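Side-chain contacts in TAF6 (Antonospora locustae, PDB 4ATG), which probably serves as a subunit of the general transcription factor TFIID, its HEAT-repeat C-terminal domain taking part in complex formation with TAF9: residues Q47-L52 with K64-L69; A68-L73 with L89-T94. All coordinates share one frame; numbering follows the deposited sequence.

Interaction 1 of 2, residues Q47-L52 with K64-L69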
loop_
_atom_site.group_PDB
_atom_site.type_symbol
_atom_site.label_atom_id
_atom_site.label_comp_id
_atom_site.label_asym_id
_atom_site.label_seq_id
_atom_site.Cartn_x
_atom_site.Cartn_y
_atom_site.Cartn_z
ATOM N N GLN A 47 -7.482 0.444 11.345
ATOM C CA GLN A 47 -7.988 1.818 11.531
ATOM C C GLN A 47 -6.873 2.739 12.065
ATOM O O GLN A 47 -6.686 3.840 11.536
ATOM C CB GLN A 47 -9.212 1.819 12.484
ATOM C CG GLN A 47 -9.931 3.154 12.589
ATOM C CD GLN A 47 -10.618 3.346 13.926
ATOM O OE1 GLN A 47 -10.874 2.401 14.692
ATOM N NE2 GLN A 47 -10.933 4.590 14.238
ATOM N N HIS A 48 -6.108 2.304 13.103
ATOM C CA HIS A 48 -5.024 3.155 13.645
ATOM C C HIS A 48 -3.921 3.376 12.637
ATOM O O HIS A 48 -3.436 4.505 12.484
ATOM C CB HIS A 48 -4.402 2.566 14.926
ATOM C CG HIS A 48 -3.189 3.322 15.400
ATOM N ND1 HIS A 48 -3.307 4.448 16.194
ATOM C CD2 HIS A 48 -1.875 3.101 15.153
ATOM C CE1 HIS A 48 -2.068 4.860 16.427
ATOM N NE2 HIS A 48 -1.173 4.080 15.820
ATOM N N ILE A 49 -3.460 2.283 12.013
ATOM C CA ILE A 49 -2.356 2.358 11.055
ATOM C C ILE A 49 -2.742 3.295 9.901
ATOM O O ILE A 49 -1.924 4.131 9.529
ATOM C CB ILE A 49 -1.869 0.954 10.576
ATOM C CG1 ILE A 49 -1.244 0.155 11.748
ATOM C CG2 ILE A 49 -0.847 1.087 9.440
ATOM C CD1 ILE A 49 -1.281 -1.464 11.506
ATOM N N SER A 50 -3.992 3.179 9.356
ATOM C CA SER A 50 -4.444 4.061 8.261
ATOM C C SER A 50 -4.386 5.512 8.689
ATOM O O SER A 50 -3.917 6.360 7.927
ATOM C CB SER A 50 -5.872 3.729 7.839
ATOM O OG SER A 50 -5.919 2.451 7.239
ATOM N N GLU A 51 -4.845 5.808 9.933
ATOM C CA GLU A 51 -4.837 7.179 10.469
ATOM C C GLU A 51 -3.415 7.681 10.688
ATOM O O GLU A 51 -3.111 8.836 10.404
ATOM C CB GLU A 51 -5.640 7.263 11.786
ATOM C CG GLU A 51 -7.147 7.268 11.581
ATOM C CD GLU A 51 -8.009 7.101 12.821
ATOM O OE1 GLU A 51 -7.467 6.783 13.907
ATOM O OE2 GLU A 51 -9.245 7.258 12.693
ATOM N N LEU A 52 -2.531 6.804 11.155
ATOM C CA LEU A 52 -1.136 7.174 11.395
ATOM C C LEU A 52 -0.438 7.501 10.072
ATOM O O LEU A 52 0.290 8.490 10.018
ATOM C CB LEU A 52 -0.418 6.036 12.166
ATOM C CG LEU A 52 1.047 6.277 12.570
ATOM C CD1 LEU A 52 1.209 7.534 13.458
ATOM C CD2 LEU A 52 1.613 5.038 13.270
ATOM N N LYS A 64 7.206 3.229 6.380
ATOM C CA LYS A 64 7.725 1.882 6.104
ATOM C C LYS A 64 7.279 0.869 7.148
ATOM O O LYS A 64 6.927 -0.257 6.786
ATOM C CB LYS A 64 9.247 1.883 5.994
ATOM C CG LYS A 64 9.741 2.581 4.741
ATOM C CD LYS A 64 11.263 2.544 4.708
ATOM C CE LYS A 64 11.818 3.516 3.693
ATOM N NZ LYS A 64 13.290 3.628 3.821
ATOM N N THR A 65 7.265 1.263 8.434
ATOM C CA THR A 65 6.770 0.402 9.530
ATOM C C THR A 65 5.290 0.095 9.335
ATOM O O THR A 65 4.903 -1.049 9.507
ATOM C CB THR A 65 7.038 1.061 10.903
ATOM O OG1 THR A 65 8.448 1.231 11.022
ATOM C CG2 THR A 65 6.576 0.201 12.081
ATOM N N CYS A 66 4.474 1.096 8.948
ATOM C CA CYS A 66 3.023 0.910 8.720
ATOM C C CYS A 66 2.758 -0.091 7.620
ATOM O O CYS A 66 1.933 -0.984 7.786
ATOM C CB CYS A 66 2.359 2.244 8.427
ATOM S SG CYS A 66 2.294 3.344 9.863
ATOM N N ILE A 67 3.499 0.028 6.514
ATOM C CA ILE A 67 3.374 -0.887 5.370
ATOM C C ILE A 67 3.747 -2.301 5.808
ATOM O O ILE A 67 3.061 -3.257 5.449
ATOM C CB ILE A 67 4.260 -0.350 4.203
ATOM C CG1 ILE A 67 3.688 0.989 3.667
ATOM C CG2 ILE A 67 4.367 -1.399 3.062
ATOM C CD1 ILE A 67 4.789 1.884 2.880
ATOM N N ALA A 68 4.837 -2.435 6.586
ATOM C CA ALA A 68 5.316 -3.740 7.086
ATOM C C ALA A 68 4.313 -4.354 8.042
ATOM O O ALA A 68 4.139 -5.563 7.996
ATOM C CB ALA A 68 6.677 -3.585 7.762
ATOM N N LEU A 69 3.621 -3.527 8.882
ATOM C CA LEU A 69 2.590 -4.048 9.797
ATOM C C LEU A 69 1.410 -4.587 8.994
ATOM O O LEU A 69 0.835 -5.626 9.348
ATOM C CB LEU A 69 2.133 -2.972 10.781
ATOM C CG LEU A 69 3.182 -2.568 11.856
ATOM C CD1 LEU A 69 2.680 -1.347 12.629
ATOM C CD2 LEU A 69 3.391 -3.692 12.841
#
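Ile-49 reaches from helix 42-55 to Cys-66 and Leu-69 of helix 60-75, with Leu-52 one turn further on adding a second contact to the cysteine. The two consecutive helices run antiparallel within the HEAT-repeat stack; the axes of segments 47-52 and 64-69 approach to 10.1 Å and cross at -154°. Backbones are closest at Ile-49 and Cys-66, whose CA atoms lie 6.0 Å apart.

Ile-49 carries the interface on two branches that part at CB. One is CG2, set anti to the backbone N; it lies 3.6 Å from Cys-66 CB and also comes within 3.8 Å of Cys-66 O, so this methyl rests against both the start of the cysteine side chain and its carbonyl oxygen. The other branch runs through CG1, turned back to the N side of its own backbone (chi1 -66°), and ends in CD1, 3.8 Å from Leu-69 CB. Leu-69 CD1 flanks the same methyl at slightly longer range, the two side chains crossing obliquely. Cys-66 SG is shared: Ile-49 CG2 lies 3.9 Å from it, and Leu-52 CD2 is equally distant from the same sulfur, while Leu-52 CG lies a little farther back. Ile-20 of helix 7-20 touches both Leu-52 and Leu-69, bringing in a third helix.

No hydrogen bond links the two segments. Methyls, methylenes and a thiol make the contact, so between these two segments the hold is van der Waals packing and burial of apolar surface, with no directional bond to set their register.

Interaction 2 of 2, residues A68-L73 with L89-T94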
loop_
_atom_site.group_PDB
_atom_site.type_symbol
_atom_site.label_atom_id
_atom_site.label_comp_id
_atom_site.label_asym_id
_atom_site.label_seq_id
_atom_site.Cartn_x
_atom_site.Cartn_y
_atom_site.Cartn_z
ATOM N N ALA A 68 4.837 -2.435 6.586
ATOM C CA ALA A 68 5.316 -3.740 7.086
ATOM C C ALA A 68 4.313 -4.354 8.042
ATOM O O ALA A 68 4.139 -5.563 7.996
ATOM C CB ALA A 68 6.677 -3.585 7.762
ATOM N N LEU A 69 3.621 -3.527 8.882
ATOM C CA LEU A 69 2.590 -4.048 9.797
ATOM C C LEU A 69 1.410 -4.587 8.994
ATOM O O LEU A 69 0.835 -5.626 9.348
ATOM C CB LEU A 69 2.133 -2.972 10.781
ATOM C CG LEU A 69 3.182 -2.568 11.856
ATOM C CD1 LEU A 69 2.680 -1.347 12.629
ATOM C CD2 LEU A 69 3.391 -3.692 12.841
ATOM N N TYR A 70 1.015 -3.888 7.923
ATOM C CA TYR A 70 -0.080 -4.424 7.086
ATOM C C TYR A 70 0.314 -5.792 6.517
ATOM O O TYR A 70 -0.490 -6.725 6.532
ATOM C CB TYR A 70 -0.377 -3.511 5.905
ATOM C CG TYR A 70 -1.204 -2.277 6.216
ATOM C CD1 TYR A 70 -2.162 -2.286 7.234
ATOM C CD2 TYR A 70 -1.084 -1.129 5.442
ATOM C CE1 TYR A 70 -2.967 -1.167 7.479
ATOM C CE2 TYR A 70 -1.891 -0.015 5.666
ATOM C CZ TYR A 70 -2.817 -0.033 6.696
ATOM O OH TYR A 70 -3.573 1.087 6.918
ATOM N N PHE A 71 1.543 -5.905 6.001
ATOM C CA PHE A 71 2.012 -7.161 5.409
ATOM C C PHE A 71 2.063 -8.261 6.457
ATOM O O PHE A 71 1.771 -9.413 6.151
ATOM C CB PHE A 71 3.397 -6.949 4.737
ATOM C CG PHE A 71 3.829 -8.116 3.864
ATOM C CD1 PHE A 71 2.957 -8.664 2.925
ATOM C CD2 PHE A 71 5.093 -8.676 4.002
ATOM C CE1 PHE A 71 3.354 -9.749 2.122
ATOM C CE2 PHE A 71 5.487 -9.760 3.202
ATOM C CZ PHE A 71 4.614 -10.288 2.274
ATOM N N SER A 72 2.439 -7.921 7.707
ATOM C CA SER A 72 2.485 -8.929 8.775
ATOM C C SER A 72 1.079 -9.480 9.001
ATOM O O SER A 72 0.913 -10.685 9.106
ATOM C CB SER A 72 2.990 -8.328 10.088
ATOM O OG SER A 72 4.396 -8.134 10.095
ATOM N N LEU A 73 0.075 -8.600 9.090
ATOM C CA LEU A 73 -1.311 -9.062 9.337
ATOM C C LEU A 73 -1.816 -9.891 8.141
ATOM O O LEU A 73 -2.439 -10.947 8.326
ATOM C CB LEU A 73 -2.219 -7.844 9.560
ATOM C CG LEU A 73 -2.045 -7.080 10.886
ATOM C CD1 LEU A 73 -2.967 -5.833 10.892
ATOM C CD2 LEU A 73 -2.397 -7.956 12.072
ATOM N N LEU A 89 -6.107 -1.952 1.198
ATOM C CA LEU A 89 -5.713 -1.549 -0.160
ATOM C C LEU A 89 -5.713 -0.029 -0.395
ATOM O O LEU A 89 -4.661 0.473 -0.811
ATOM C CB LEU A 89 -6.544 -2.295 -1.214
ATOM C CG LEU A 89 -5.969 -3.598 -1.728
ATOM C CD1 LEU A 89 -7.020 -4.336 -2.549
ATOM C CD2 LEU A 89 -4.747 -3.337 -2.636
ATOM N N PRO A 90 -6.779 0.740 -0.061
ATOM C CA PRO A 90 -6.712 2.197 -0.282
ATOM C C PRO A 90 -5.651 2.890 0.580
ATOM O O PRO A 90 -5.042 3.836 0.109
ATOM C CB PRO A 90 -8.141 2.688 -0.018
ATOM C CG PRO A 90 -8.766 1.663 0.794
ATOM C CD PRO A 90 -8.114 0.349 0.445
ATOM N N SER A 91 -5.346 2.351 1.775
ATOM C CA SER A 91 -4.313 2.913 2.655
ATOM C C SER A 91 -2.919 2.675 2.024
ATOM O O SER A 91 -2.097 3.581 1.975
ATOM C CB SER A 91 -4.387 2.275 4.031
ATOM O OG SER A 91 -3.461 2.905 4.892
ATOM N N LEU A 92 -2.674 1.465 1.512
ATOM C CA LEU A 92 -1.445 1.191 0.779
ATOM C C LEU A 92 -1.369 2.055 -0.472
ATOM O O LEU A 92 -0.304 2.577 -0.772
ATOM C CB LEU A 92 -1.392 -0.261 0.373
ATOM C CG LEU A 92 -1.066 -1.279 1.466
ATOM C CD1 LEU A 92 -1.337 -2.709 0.907
ATOM C CD2 LEU A 92 0.384 -1.117 1.941
ATOM N N LEU A 93 -2.478 2.216 -1.198
ATOM C CA LEU A 93 -2.473 3.060 -2.401
ATOM C C LEU A 93 -2.173 4.520 -2.099
ATOM O O LEU A 93 -1.520 5.175 -2.915
ATOM C CB LEU A 93 -3.770 2.911 -3.205
ATOM C CG LEU A 93 -3.953 1.555 -3.892
ATOM C CD1 LEU A 93 -5.351 1.421 -4.401
ATOM C CD2 LEU A 93 -2.966 1.374 -5.064
ATOM N N THR A 94 -2.580 5.022 -0.903
ATOM C CA THR A 94 -2.245 6.398 -0.469
ATOM C C THR A 94 -0.703 6.527 -0.373
ATOM O O THR A 94 -0.153 7.561 -0.731
ATOM C CB THR A 94 -2.917 6.698 0.861
ATOM O OG1 THR A 94 -4.333 6.693 0.657
ATOM C CG2 THR A 94 -2.485 8.032 1.461
#
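Tyr-70 of helix 60-75 extends its ring to Ser-91 and Leu-92 of helix 85-97, joining successive helices of the HEAT-repeat alpha-solenoid through one aromatic side chain. Along segment 89-94, Leu-89 comes first and turns from Tyr-70; like Leu-93 further on, it faces helix 128-140. Pro-90 follows at a kink, where its N makes no bond to the preceding turn.

Ser-91 provides the polar part of the contact. Its OG, held anti to the backbone N (chi1 -175°), lies in the plane of the Tyr-70 ring at the hydroxyl edge, 2.7 Å from Tyr-70 OH; either hydroxyl could donate. The same OG is 3.4 Å from Tyr-70 CE2, so it sits toward that flank of the phenol. Ser-50 of helix 42-55, in one of its two conformers, probably gives the buried Tyr-70 OH a second hydrogen-bonding partner.

Leu-92 supplies the apolar part. Its CD2 also meets an edge of the ring, 3.8 Å from Tyr-70 CD2, with Leu-92 CG close behind; the leucine and the tyrosine pass alongside with their ends pointing opposite ways. Ile-113 and Ile-117 of helix 104-121 pack on this leucine as well.

At Thr-94 the side chain folds back one turn: OG1 donates to Pro-90 O at 3.0 Å, tilted 30° from the carbonyl plane, while Thr-94 N reaches that oxygen from the opposite face.

How the interactions relate
Both contacts are buried, interaction 2 lying nearer the centre of the chain. They share helix 60-75, which faces helix 42-55 in interaction 1 and helix 85-97 in interaction 2, so three consecutive helices are tied together. Interaction 1 spreads over four side chains and is wholly apolar, by van der Waals contact; interaction 2 concentrates on one aromatic residue and adds a hydrogen bond between two hydroxyls. The two meet directly: Ile-49 CG2 packs 3.6 Å from Tyr-70 CZ, and Ser-50 OG, in one of two conformers, lies 2.7 Å from Tyr-70 OH, a probable hydrogen bond. The hydroxyls of Ser-50, Tyr-70 and Ser-91, one from each helix, thus gather where the three helices meet.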